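Local coordinates for protein MYB21 (Trichomonas vaginalis, PDB 3OSG) that binds promoter DNA of the ap65-1 gene through its Myb R2R3 domain and probably acts as a transcription factor, at residues S59-L73 against F90-W103. Numbering follows the deposited sequence.
With nucleotides of chain C; nucleotides of chain B.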
loop_
_atom_site.group_PDB
_atom_site.type_symbol
_atom_site.label_atom_id
_atom_site.label_comp_id
_atom_site.label_asym_id
_atom_site.label_seq_id
_atom_site.Cartn_x
_atom_site.Cartn_y
_atom_site.Cartn_z
ATOM N N SER A 59 -8.257 7.174 3.334
ATOM C CA SER A 59 -8.926 6.940 2.058
ATOM C C SER A 59 -8.643 5.554 1.481
ATOM O O SER A 59 -9.080 5.238 0.377
ATOM C CB SER A 59 -8.535 8.019 1.041
ATOM O OG SER A 59 -7.145 7.982 0.743
ATOM N N ILE A 60 -7.916 4.733 2.230
ATOM C CA ILE A 60 -7.543 3.400 1.769
ATOM C C ILE A 60 -8.590 2.375 2.184
ATOM O O ILE A 60 -8.984 2.310 3.349
ATOM C CB ILE A 60 -6.165 2.973 2.344
ATOM C CG1 ILE A 60 -5.040 3.826 1.751
ATOM C CG2 ILE A 60 -5.902 1.487 2.098
ATOM C CD1 ILE A 60 -4.871 3.652 0.260
ATOM N N SER A 61 -9.031 1.556 1.238
ATOM C CA SER A 61 -10.015 0.524 1.557
ATOM C C SER A 61 -9.412 -0.680 2.275
ATOM O O SER A 61 -8.363 -1.183 1.891
ATOM C CB SER A 61 -10.743 0.063 0.294
ATOM O OG SER A 61 -11.641 -0.992 0.592
ATOM N N HIS A 62 -10.076 -1.165 3.314
ATOM C CA HIS A 62 -9.601 -2.387 3.946
ATOM C C HIS A 62 -10.575 -3.549 3.795
ATOM O O HIS A 62 -10.496 -4.546 4.506
ATOM C CB HIS A 62 -9.193 -2.125 5.395
ATOM C CG HIS A 62 -8.035 -1.181 5.509
ATOM N ND1 HIS A 62 -8.174 0.122 5.940
ATOM C CD2 HIS A 62 -6.727 -1.333 5.189
ATOM C CE1 HIS A 62 -6.998 0.721 5.910
ATOM N NE2 HIS A 62 -6.101 -0.139 5.456
ATOM N N THR A 63 -11.480 -3.413 2.837
ATOM C CA THR A 63 -12.409 -4.482 2.508
ATOM C C THR A 63 -11.818 -5.372 1.416
ATOM O O THR A 63 -11.068 -4.903 0.562
ATOM C CB THR A 63 -13.741 -3.906 2.040
ATOM O OG1 THR A 63 -13.550 -3.200 0.807
ATOM C CG2 THR A 63 -14.279 -2.945 3.081
ATOM N N PRO A 64 -12.138 -6.670 1.451
ATOM C CA PRO A 64 -11.615 -7.597 0.447
ATOM C C PRO A 64 -12.011 -7.154 -0.949
ATOM O O PRO A 64 -12.999 -6.435 -1.098
ATOM C CB PRO A 64 -12.312 -8.918 0.797
ATOM C CG PRO A 64 -12.598 -8.805 2.264
ATOM C CD PRO A 64 -12.937 -7.354 2.481
ATOM N N TRP A 65 -11.229 -7.566 -1.943
ATOM C CA TRP A 65 -11.530 -7.328 -3.344
ATOM C C TRP A 65 -12.796 -8.066 -3.731
ATOM O O TRP A 65 -12.949 -9.252 -3.438
ATOM C CB TRP A 65 -10.372 -7.803 -4.224
ATOM C CG TRP A 65 -9.287 -6.788 -4.336
ATOM C CD1 TRP A 65 -8.422 -6.410 -3.358
ATOM C CD2 TRP A 65 -8.956 -6.006 -5.490
ATOM N NE1 TRP A 65 -7.572 -5.437 -3.826
ATOM C CE2 TRP A 65 -7.880 -5.171 -5.134
ATOM C CE3 TRP A 65 -9.469 -5.926 -6.787
ATOM C CZ2 TRP A 65 -7.305 -4.278 -6.025
ATOM C CZ3 TRP A 65 -8.895 -5.041 -7.668
ATOM C CH2 TRP A 65 -7.820 -4.231 -7.286
ATOM N N THR A 66 -13.697 -7.345 -4.382
ATOM C CA THR A 66 -14.974 -7.880 -4.806
ATOM C C THR A 66 -14.825 -8.423 -6.222
ATOM O O THR A 66 -13.886 -8.070 -6.928
ATOM C CB THR A 66 -16.022 -6.773 -4.830
ATOM O OG1 THR A 66 -15.777 -5.926 -5.954
ATOM C CG2 THR A 66 -15.950 -5.940 -3.565
ATOM N N ALA A 67 -15.747 -9.284 -6.642
ATOM C CA ALA A 67 -15.671 -9.853 -7.981
ATOM C C ALA A 67 -15.864 -8.779 -9.063
ATOM O O ALA A 67 -15.342 -8.897 -10.176
ATOM C CB ALA A 67 -16.680 -11.016 -8.138
ATOM N N GLU A 68 -16.597 -7.723 -8.724
ATOM C CA GLU A 68 -16.781 -6.607 -9.641
ATOM C C GLU A 68 -15.458 -5.876 -9.844
ATOM O O GLU A 68 -15.101 -5.517 -10.969
ATOM C CB GLU A 68 -17.860 -5.641 -9.126
ATOM C CG GLU A 68 -19.213 -6.306 -8.820
ATOM C CD GLU A 68 -19.207 -7.148 -7.536
ATOM O OE1 GLU A 68 -18.483 -6.787 -6.584
ATOM O OE2 GLU A 68 -19.934 -8.165 -7.470
ATOM N N GLU A 69 -14.723 -5.670 -8.752
ATOM C CA GLU A 69 -13.407 -5.050 -8.834
ATOM C C GLU A 69 -12.450 -5.886 -9.666
ATOM O O GLU A 69 -11.709 -5.358 -10.486
ATOM C CB GLU A 69 -12.815 -4.840 -7.445
ATOM C CG GLU A 69 -13.314 -3.601 -6.727
ATOM C CD GLU A 69 -12.669 -3.447 -5.358
ATOM O OE1 GLU A 69 -12.814 -4.375 -4.540
ATOM O OE2 GLU A 69 -12.019 -2.407 -5.098
ATOM N N ASP A 70 -12.451 -7.196 -9.452
ATOM C CA ASP A 70 -11.581 -8.065 -10.235
ATOM C C ASP A 70 -11.858 -7.908 -11.716
ATOM O O ASP A 70 -10.929 -7.775 -12.529
ATOM C CB ASP A 70 -11.779 -9.526 -9.839
ATOM C CG ASP A 70 -10.958 -9.909 -8.639
ATOM O OD1 ASP A 70 -11.162 -11.025 -8.099
ATOM O OD2 ASP A 70 -10.106 -9.074 -8.240
ATOM N N ALA A 71 -13.145 -7.930 -12.052
ATOM C CA ALA A 71 -13.588 -7.863 -13.441
ATOM C C ALA A 71 -13.140 -6.542 -14.045
ATOM O O ALA A 71 -12.611 -6.498 -15.154
ATOM C CB ALA A 71 -15.106 -8.014 -13.524
ATOM N N LEU A 72 -13.325 -5.462 -13.301
ATOM C CA LEU A 72 -12.798 -4.175 -13.739
ATOM C C LEU A 72 -11.287 -4.251 -14.023
ATOM O O LEU A 72 -10.812 -3.745 -15.041
ATOM C CB LEU A 72 -13.114 -3.090 -12.711
ATOM C CG LEU A 72 -12.704 -1.667 -13.099
ATOM C CD1 LEU A 72 -13.362 -1.211 -14.421
ATOM C CD2 LEU A 72 -13.042 -0.709 -11.970
ATOM N N LEU A 73 -10.534 -4.907 -13.139
ATOM C CA LEU A 73 -9.082 -4.978 -13.310
ATOM C C LEU A 73 -8.670 -5.679 -14.592
ATOM O O LEU A 73 -7.739 -5.260 -15.268
ATOM C CB LEU A 73 -8.413 -5.683 -12.128
ATOM C CG LEU A 73 -6.882 -5.624 -12.150
ATOM C CD1 LEU A 73 -6.426 -4.191 -12.416
ATOM C CD2 LEU A 73 -6.307 -6.120 -10.832
ATOM N N PHE A 90 -9.085 4.235 -11.279
ATOM C CA PHE A 90 -10.449 3.699 -11.359
ATOM C C PHE A 90 -10.884 2.866 -10.150
ATOM O O PHE A 90 -11.990 2.331 -10.137
ATOM C CB PHE A 90 -10.637 2.893 -12.648
ATOM C CG PHE A 90 -10.295 3.662 -13.890
ATOM C CD1 PHE A 90 -9.055 3.525 -14.489
ATOM C CD2 PHE A 90 -11.209 4.544 -14.444
ATOM C CE1 PHE A 90 -8.735 4.248 -15.626
ATOM C CE2 PHE A 90 -10.899 5.270 -15.578
ATOM C CZ PHE A 90 -9.663 5.122 -16.174
ATOM N N PHE A 91 -10.030 2.769 -9.131
ATOM C CA PHE A 91 -10.338 1.959 -7.957
ATOM C C PHE A 91 -10.257 2.779 -6.678
ATOM O O PHE A 91 -9.212 2.850 -6.032
ATOM C CB PHE A 91 -9.409 0.743 -7.875
ATOM C CG PHE A 91 -9.548 -0.211 -9.036
ATOM C CD1 PHE A 91 -10.333 -1.345 -8.927
ATOM C CD2 PHE A 91 -8.899 0.032 -10.231
ATOM C CE1 PHE A 91 -10.459 -2.220 -9.987
ATOM C CE2 PHE A 91 -9.021 -0.840 -11.300
ATOM C CZ PHE A 91 -9.804 -1.968 -11.177
ATOM N N PRO A 92 -11.368 3.416 -6.308
ATOM C CA PRO A 92 -11.399 4.195 -5.072
ATOM C C PRO A 92 -10.989 3.352 -3.872
ATOM O O PRO A 92 -11.624 2.341 -3.578
ATOM C CB PRO A 92 -12.875 4.604 -4.953
ATOM C CG PRO A 92 -13.609 3.733 -5.910
ATOM C CD PRO A 92 -12.655 3.449 -7.012
ATOM N N GLY A 93 -9.935 3.769 -3.183
ATOM C CA GLY A 93 -9.526 3.085 -1.977
ATOM C C GLY A 93 -8.402 2.092 -2.206
ATOM O O GLY A 93 -7.952 1.453 -1.260
ATOM N N ARG A 94 -7.952 1.968 -3.454
ATOM C CA ARG A 94 -6.853 1.071 -3.801
ATOM C C ARG A 94 -5.769 1.876 -4.484
ATOM O O ARG A 94 -6.067 2.814 -5.210
ATOM C CB ARG A 94 -7.328 -0.016 -4.770
ATOM C CG ARG A 94 -8.822 -0.277 -4.724
ATOM C CD ARG A 94 -9.151 -1.703 -4.321
ATOM N NE ARG A 94 -8.846 -1.981 -2.920
ATOM C CZ ARG A 94 -9.526 -2.835 -2.154
ATOM N NH1 ARG A 94 -10.569 -3.503 -2.634
ATOM N NH2 ARG A 94 -9.160 -3.027 -0.899
ATOM N N THR A 95 -4.511 1.501 -4.284
ATOM C CA THR A 95 -3.408 2.220 -4.920
ATOM C C THR A 95 -2.724 1.290 -5.888
ATOM O O THR A 95 -3.056 0.117 -5.952
ATOM C CB THR A 95 -2.366 2.667 -3.890
ATOM O OG1 THR A 95 -1.635 1.523 -3.429
ATOM C CG2 THR A 95 -3.051 3.330 -2.708
ATOM N N ASP A 96 -1.751 1.805 -6.623
ATOM C CA ASP A 96 -1.032 0.995 -7.587
ATOM C C ASP A 96 -0.392 -0.239 -6.946
ATOM O O ASP A 96 -0.270 -1.269 -7.587
ATOM C CB ASP A 96 0.015 1.829 -8.327
ATOM C CG ASP A 96 1.063 2.412 -7.398
ATOM O OD1 ASP A 96 2.212 2.609 -7.838
ATOM O OD2 ASP A 96 0.742 2.679 -6.226
ATOM N N ILE A 97 0.013 -0.122 -5.686
ATOM C CA ILE A 97 0.603 -1.244 -4.961
ATOM C C ILE A 97 -0.416 -2.378 -4.903
ATOM O O ILE A 97 -0.103 -3.516 -5.236
ATOM C CB ILE A 97 0.969 -0.862 -3.501
ATOM C CG1 ILE A 97 2.212 0.034 -3.455
ATOM C CG2 ILE A 97 1.114 -2.115 -2.631
ATOM C CD1 ILE A 97 3.391 -0.474 -4.237
ATOM N N HIS A 98 -1.637 -2.050 -4.489
ATOM C CA HIS A 98 -2.694 -3.049 -4.382
ATOM C C HIS A 98 -3.069 -3.621 -5.747
ATOM O O HIS A 98 -3.259 -4.836 -5.892
ATOM C CB HIS A 98 -3.940 -2.488 -3.675
ATOM C CG HIS A 98 -3.642 -1.739 -2.411
ATOM N ND1 HIS A 98 -2.882 -2.266 -1.387
ATOM C CD2 HIS A 98 -4.002 -0.498 -2.005
ATOM C CE1 HIS A 98 -2.784 -1.383 -0.409
ATOM N NE2 HIS A 98 -3.452 -0.299 -0.761
ATOM N N ILE A 99 -3.177 -2.758 -6.745
ATOM C CA ILE A 99 -3.536 -3.211 -8.085
ATOM C C ILE A 99 -2.525 -4.209 -8.646
ATOM O O ILE A 99 -2.912 -5.255 -9.184
ATOM C CB ILE A 99 -3.725 -2.023 -9.084
ATOM C CG1 ILE A 99 -5.186 -1.574 -9.132
ATOM C CG2 ILE A 99 -3.311 -2.433 -10.490
ATOM C CD1 ILE A 99 -5.713 -0.920 -7.880
ATOM N N LYS A 100 -1.233 -3.913 -8.528
ATOM C CA LYS A 100 -0.239 -4.835 -9.078
ATOM C C LYS A 100 -0.114 -6.161 -8.283
ATOM O O LYS A 100 0.115 -7.211 -8.872
ATOM C CB LYS A 100 1.113 -4.162 -9.390
ATOM C CG LYS A 100 1.988 -3.737 -8.215
ATOM C CD LYS A 100 3.252 -3.036 -8.733
ATOM C CE LYS A 100 4.111 -2.520 -7.585
ATOM N NZ LYS A 100 4.682 -3.659 -6.796
ATOM N N ASN A 101 -0.317 -6.127 -6.966
ATOM C CA ASN A 101 -0.420 -7.382 -6.210
ATOM C C ASN A 101 -1.620 -8.225 -6.670
ATOM O O ASN A 101 -1.530 -9.450 -6.812
ATOM C CB ASN A 101 -0.529 -7.120 -4.694
ATOM C CG ASN A 101 0.823 -6.806 -4.052
ATOM O OD1 ASN A 101 1.876 -7.239 -4.527
ATOM N ND2 ASN A 101 0.789 -6.064 -2.963
ATOM N N ARG A 102 -2.745 -7.560 -6.890
ATOM C CA ARG A 102 -3.971 -8.251 -7.258
ATOM C C ARG A 102 -3.888 -8.869 -8.642
ATOM O O ARG A 102 -4.544 -9.876 -8.902
ATOM C CB ARG A 102 -5.169 -7.315 -7.185
ATOM C CG ARG A 102 -6.487 -8.029 -7.293
ATOM C CD ARG A 102 -6.719 -8.936 -6.108
ATOM N NE ARG A 102 -7.966 -9.669 -6.283
ATOM C CZ ARG A 102 -8.396 -10.638 -5.482
ATOM N NH1 ARG A 102 -7.677 -11.015 -4.436
ATOM N NH2 ARG A 102 -9.547 -11.237 -5.739
ATOM N N TRP A 103 -3.088 -8.278 -9.527
ATOM C CA TRP A 103 -2.935 -8.846 -10.856
ATOM C C TRP A 103 -2.266 -10.217 -10.791
ATOM O O TRP A 103 -2.603 -11.115 -11.552
ATOM C CB TRP A 103 -2.152 -7.934 -11.794
ATOM C CG TRP A 103 -1.845 -8.634 -13.085
ATOM C CD1 TRP A 103 -0.608 -8.930 -13.591
ATOM C CD2 TRP A 103 -2.802 -9.150 -14.024
ATOM N NE1 TRP A 103 -0.741 -9.598 -14.789
ATOM C CE2 TRP A 103 -2.076 -9.744 -15.076
ATOM C CE3 TRP A 103 -4.200 -9.182 -14.067
ATOM C CZ2 TRP A 103 -2.705 -10.354 -16.169
ATOM C CZ3 TRP A 103 -4.825 -9.783 -15.162
ATOM C CH2 TRP A 103 -4.074 -10.357 -16.192
ATOM P P DG C 6 6.070 -3.750 -13.662
ATOM O OP1 DG C 6 5.990 -4.039 -15.107
ATOM O OP2 DG C 6 4.937 -4.102 -12.800
ATOM O "O5'" DG C 6 7.404 -4.397 -13.136
ATOM C "C5'" DG C 6 8.616 -4.090 -13.810
ATOM C "C4'" DG C 6 9.829 -4.573 -13.036
ATOM O "O4'" DG C 6 9.903 -3.996 -11.699
ATOM C "C3'" DG C 6 9.887 -6.081 -12.856
ATOM O "O3'" DG C 6 11.266 -6.425 -13.058
ATOM C "C2'" DG C 6 9.390 -6.268 -11.419
ATOM C "C1'" DG C 6 9.906 -5.014 -10.711
ATOM N N9 DG C 6 9.042 -4.491 -9.651
ATOM C C8 DG C 6 7.720 -4.193 -9.789
ATOM N N7 DG C 6 7.175 -3.705 -8.713
ATOM C C5 DG C 6 8.206 -3.670 -7.788
ATOM C C6 DG C 6 8.187 -3.235 -6.431
ATOM O O6 DG C 6 7.214 -2.765 -5.807
ATOM N N1 DG C 6 9.447 -3.365 -5.836
ATOM C C2 DG C 6 10.557 -3.856 -6.508
ATOM N N2 DG C 6 11.709 -3.925 -5.835
ATOM N N3 DG C 6 10.570 -4.263 -7.772
ATOM C C4 DG C 6 9.367 -4.141 -8.358
ATOM P P DA B 5 -0.909 -6.382 1.775
ATOM O OP1 DA B 5 -2.072 -6.596 2.639
ATOM O OP2 DA B 5 -1.004 -5.529 0.571
ATOM O "O5'" DA B 5 0.271 -5.820 2.697
ATOM C "C5'" DA B 5 0.617 -6.559 3.850
ATOM C "C4'" DA B 5 2.052 -6.281 4.226
ATOM O "O4'" DA B 5 2.923 -6.890 3.238
ATOM C "C3'" DA B 5 2.440 -4.801 4.249
ATOM O "O3'" DA B 5 3.435 -4.626 5.244
ATOM C "C2'" DA B 5 3.024 -4.568 2.862
ATOM C "C1'" DA B 5 3.685 -5.907 2.569
ATOM N N9 DA B 5 3.654 -6.277 1.155
ATOM C C8 DA B 5 2.623 -6.078 0.282
ATOM N N7 DA B 5 2.856 -6.511 -0.937
ATOM C C5 DA B 5 4.115 -7.060 -0.856
ATOM C C6 DA B 5 4.921 -7.706 -1.810
ATOM N N6 DA B 5 4.530 -7.897 -3.076
ATOM N N1 DA B 5 6.127 -8.149 -1.420
ATOM C C2 DA B 5 6.497 -7.967 -0.146
ATOM N N3 DA B 5 5.816 -7.365 0.842
ATOM C C4 DA B 5 4.625 -6.928 0.426
ATOM P P DC C 5 3.418 2.486 -12.917
ATOM O OP1 DC C 5 3.019 2.583 -14.336
ATOM O OP2 DC C 5 2.395 2.389 -11.862
ATOM O "O5'" DC C 5 4.474 1.314 -12.698
ATOM C "C5'" DC C 5 5.593 1.248 -13.537
ATOM C "C4'" DC C 5 6.470 0.133 -13.044
ATOM O "O4'" DC C 5 7.044 0.529 -11.775
ATOM C "C3'" DC C 5 5.748 -1.200 -12.802
ATOM O "O3'" DC C 5 6.477 -2.199 -13.505
ATOM C "C2'" DC C 5 5.838 -1.388 -11.289
ATOM C "C1'" DC C 5 7.135 -0.638 -10.985
ATOM N N1 DC C 5 7.272 -0.231 -9.564
ATOM C C2 DC C 5 8.491 -0.389 -8.921
ATOM O O2 DC C 5 9.412 -0.875 -9.569
ATOM N N3 DC C 5 8.608 -0.004 -7.620
ATOM C C4 DC C 5 7.552 0.505 -6.981
ATOM N N4 DC C 5 7.682 0.871 -5.708
ATOM C C5 DC C 5 6.299 0.685 -7.628
ATOM C C6 DC C 5 6.204 0.300 -8.903
HETATM O O HOH W 1 -6.650 -1.248 -0.524
HETATM O O HOH W 2 -12.472 0.192 -5.879
#
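Ser59 O receives a CA-H...O contact from Gly93 CA, and two residues on Ser61 N bonds to Gly93 O (2.7 Å), in the carbonyl plane and on a lone pair. Thr63 O accepts from Arg94 NH2 at 3.0 Å, in the plane of the guanidinium. The indole of Trp65 is sandwiched. On one face the Arg94 guanidinium makes a stacked cation-pi contact, planes 3° apart and CZ 4.0 Å from the five-membered-ring centroid; over the opposite face sits Arg102 CG, a CH-pi contact 3.6 Å from the six-membered-ring centroid. Trp65, just ahead of helix 67-80, thus packs against DNA-reading helix 96-109, its CH2 touching Ile99 CD1, consistent with one of the regularly spaced tryptophans of a Myb repeat. On that helix Lys100 NZ donates hydrogen bonds to O6 and N7 of DG6 of chain C, while Asn101 OD1 accepts from N6 and ND2 donates to N7 of DA5 of chain B. Glu69 N donates to Thr66 OG1 and Thr66 N to Glu69 OE1, a capping box; Glu69 OE2 forms a salt bridge to Arg94 NH1, 3.1 Å away. Asp70 meets Arg102 side-on in a two-bond salt bridge, OD1 to NH2 2.9 Å and OD2 to NE 3.0 Å, both through syn lone pairs, carboxylate and guanidinium planes 19° apart. Leu72, its CG turned away from the backbone N (chi1 -176°), makes a CH-pi contact, CD2 3.9 Å from the Phe91 ring centroid, while Leu73 CD1 reaches Ile99 CG2.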